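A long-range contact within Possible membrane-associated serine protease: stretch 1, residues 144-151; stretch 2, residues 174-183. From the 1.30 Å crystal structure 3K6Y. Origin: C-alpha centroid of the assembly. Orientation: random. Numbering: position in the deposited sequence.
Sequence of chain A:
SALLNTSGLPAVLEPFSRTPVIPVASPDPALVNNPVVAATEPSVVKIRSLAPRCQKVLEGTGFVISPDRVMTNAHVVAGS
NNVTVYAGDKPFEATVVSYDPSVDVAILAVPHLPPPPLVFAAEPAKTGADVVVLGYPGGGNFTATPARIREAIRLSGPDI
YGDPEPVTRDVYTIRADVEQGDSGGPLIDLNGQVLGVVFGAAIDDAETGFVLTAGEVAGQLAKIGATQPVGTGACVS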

# COMPACT_ATOMS: atom_id res chain seq x y z
N ALA A 144 19.89 -16.04 -18.70
CA ALA A 144 19.36 -17.32 -18.27
C ALA A 144 20.29 -17.88 -17.21
O ALA A 144 21.50 -18.01 -17.44
CB ALA A 144 19.26 -18.28 -19.45
N THR A 145 19.72 -18.25 -16.07
CA THR A 145 20.48 -18.78 -14.94
C THR A 145 20.11 -20.24 -14.75
O THR A 145 18.98 -20.55 -14.39
CB THR A 145 20.20 -17.94 -13.67
OG1 THR A 145 20.63 -16.60 -13.92
CG2 THR A 145 20.94 -18.50 -12.46
N PRO A 146 21.06 -21.15 -14.99
CA PRO A 146 20.75 -22.56 -14.78
C PRO A 146 20.32 -22.85 -13.34
O PRO A 146 20.85 -22.26 -12.38
CB PRO A 146 22.06 -23.27 -15.10
CG PRO A 146 22.79 -22.32 -16.01
CD PRO A 146 22.42 -20.94 -15.52
N ALA A 147 19.37 -23.76 -13.18
CA ALA A 147 18.83 -24.06 -11.86
C ALA A 147 18.41 -25.51 -11.77
O ALA A 147 18.33 -26.20 -12.78
CB ALA A 147 17.64 -23.12 -11.53
N ARG A 148 18.19 -25.97 -10.55
CA ARG A 148 17.72 -27.31 -10.28
C ARG A 148 16.72 -27.26 -9.15
O ARG A 148 16.96 -26.62 -8.13
CB ARG A 148 18.89 -28.26 -9.97
CG ARG A 148 18.46 -29.71 -9.91
CD ARG A 148 19.62 -30.73 -9.69
NE ARG A 148 20.70 -30.57 -10.66
CZ ARG A 148 20.68 -31.03 -11.91
NH1 ARG A 148 19.63 -31.70 -12.38
NH2 ARG A 148 21.72 -30.81 -12.69
N ILE A 149 15.60 -27.95 -9.30
CA ILE A 149 14.59 -28.00 -8.25
C ILE A 149 15.14 -28.73 -7.03
O ILE A 149 15.69 -29.84 -7.17
CB ILE A 149 13.29 -28.71 -8.70
CG1 ILE A 149 12.62 -27.98 -9.88
CG2 ILE A 149 12.31 -28.88 -7.55
CD1 ILE A 149 12.02 -26.60 -9.52
N ARG A 150 14.97 -28.15 -5.84
CA ARG A 150 15.22 -28.89 -4.60
C ARG A 150 13.94 -29.52 -4.09
O ARG A 150 13.89 -30.74 -3.92
CB ARG A 150 15.82 -27.99 -3.51
CG ARG A 150 17.15 -27.37 -3.84
CD ARG A 150 17.63 -26.59 -2.64
NE ARG A 150 18.83 -25.82 -2.88
CZ ARG A 150 20.07 -26.31 -2.82
NH1 ARG A 150 20.27 -27.60 -2.58
NH2 ARG A 150 21.11 -25.52 -3.01
N GLU A 151 12.91 -28.73 -3.83
CA GLU A 151 11.72 -29.22 -3.14
C GLU A 151 10.59 -28.22 -3.27
O GLU A 151 10.84 -27.01 -3.30
CB GLU A 151 12.08 -29.39 -1.66
CG GLU A 151 11.09 -30.13 -0.79
CD GLU A 151 11.53 -30.20 0.67
OE1 GLU A 151 12.46 -29.46 1.08
OE2 GLU A 151 10.93 -31.00 1.42
N ILE A 174 15.17 -23.84 -4.95
CA ILE A 174 15.95 -24.25 -6.10
C ILE A 174 17.42 -24.09 -5.75
O ILE A 174 17.79 -23.29 -4.86
CB ILE A 174 15.59 -23.44 -7.39
CG1 ILE A 174 15.92 -21.95 -7.22
CG2 ILE A 174 14.13 -23.69 -7.77
CD1 ILE A 174 15.68 -21.15 -8.49
N ARG A 175 18.26 -24.88 -6.42
CA ARG A 175 19.67 -24.64 -6.40
C ARG A 175 19.99 -23.74 -7.59
O ARG A 175 19.78 -24.15 -8.74
CB ARG A 175 20.46 -25.95 -6.47
CG ARG A 175 21.93 -25.69 -6.38
CD ARG A 175 22.75 -26.94 -6.20
NE ARG A 175 24.15 -26.55 -6.16
CZ ARG A 175 25.16 -27.36 -5.85
NH1 ARG A 175 24.93 -28.64 -5.57
NH2 ARG A 175 26.39 -26.87 -5.82
N ALA A 176 20.44 -22.52 -7.32
CA ALA A 176 20.75 -21.53 -8.36
C ALA A 176 21.42 -20.33 -7.72
O ALA A 176 21.28 -20.10 -6.53
CB ALA A 176 19.46 -21.06 -9.04
N ASP A 177 22.09 -19.53 -8.55
CA ASP A 177 22.60 -18.24 -8.12
C ASP A 177 21.65 -17.15 -8.61
O ASP A 177 21.84 -16.60 -9.69
CB ASP A 177 24.00 -18.00 -8.69
CG ASP A 177 24.60 -16.67 -8.23
N VAL A 178 20.62 -16.87 -7.80
CA VAL A 178 19.64 -15.84 -8.15
C VAL A 178 20.26 -14.47 -7.86
O VAL A 178 20.92 -14.27 -6.82
CB VAL A 178 18.32 -16.03 -7.36
CG1 VAL A 178 17.30 -14.91 -7.67
CG2 VAL A 178 17.71 -17.40 -7.66
N GLU A 179 20.08 -13.54 -8.78
CA GLU A 179 20.73 -12.23 -8.70
C GLU A 179 19.69 -11.14 -8.54
O GLU A 179 18.55 -11.28 -8.97
CB GLU A 179 21.53 -11.96 -9.98
CG GLU A 179 22.69 -12.93 -10.24
CD GLU A 179 23.41 -12.62 -11.53
OE1 GLU A 179 24.09 -11.56 -11.57
OE2 GLU A 179 23.33 -13.42 -12.49
N GLN A 180 20.10 -10.02 -7.96
CA GLN A 180 19.25 -8.85 -7.87
C GLN A 180 18.87 -8.44 -9.27
O GLN A 180 19.72 -8.26 -10.14
CB GLN A 180 19.98 -7.69 -7.18
CG GLN A 180 20.25 -7.91 -5.71
CD GLN A 180 20.86 -6.68 -5.06
OE1 GLN A 180 21.51 -5.88 -5.73
NE2 GLN A 180 20.64 -6.52 -3.76
N GLY A 181 17.56 -8.30 -9.47
CA GLY A 181 16.99 -8.00 -10.79
C GLY A 181 16.24 -9.17 -11.37
O GLY A 181 15.42 -8.98 -12.27
N ASP A 182 16.48 -10.37 -10.84
CA ASP A 182 15.75 -11.56 -11.28
C ASP A 182 14.33 -11.63 -10.72
O ASP A 182 13.49 -12.36 -11.26
CB ASP A 182 16.47 -12.86 -10.86
CG ASP A 182 17.63 -13.25 -11.78
OD1 ASP A 182 17.54 -13.03 -13.01
OD2 ASP A 182 18.60 -13.87 -11.24
N SER A 183 14.05 -10.93 -9.61
CA SER A 183 12.70 -10.95 -9.02
C SER A 183 11.66 -10.69 -10.08
O SER A 183 11.77 -9.73 -10.85
CB SER A 183 12.56 -9.86 -7.99
OG SER A 183 13.08 -10.28 -6.75
O HOH W 1 18.95 -14.57 -14.71
O HOH W 2 20.93 -14.62 -12.17
O HOH W 3 22.83 -20.93 -11.08

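Two antiparallel strands meet at Arg 148 and Arg 175, whose backbones pair reciprocally: Arg 148 N donates to Arg 175 O (3.0 Å) and Arg 175 N to Arg 148 O (2.8 Å). Both side chains leave the same face of the sheet with chi1 near t, Arg 148 CB lying 4.5 Å from Arg 175 CB, and their ends then lead away to partners elsewhere in the structure. A long, flexible arginine suits such a place, since its aliphatic part can line the strand while its charge is satisfied at a distance.

On the other face, Ile 149 (m, m) brings CD1 to 4.0 Å from CG2 of Ile 174. Ile 174 adopts p, t. Alongside, Ala 147 CB lies 4.1 Å from Ile 174 CD1 and 3.7 Å from Ala 176 CB, so these buried apolar side chains pack against one another.

Arg 150 starts sideways, but its extended chi2 and chi3 bring the guanidinium nearer to the neighbouring strand, with Arg 150 NH2 3.5 Å from Arg 175 CG. Arg 150 NE makes a weak hydrogen bond to Ile 174 O (3.4 Å), and Arg 175 CB lies over one guanidinium face.

Beyond the paired residues, water bridges join in. Thr 145, chi1 m, points toward the loop, its CG2 3.5 Å from Asp 177 O; its OG1 is linked through one water to Asp 182 OD1 and through another to Glu 179 OE2 and Asp 182 OD2.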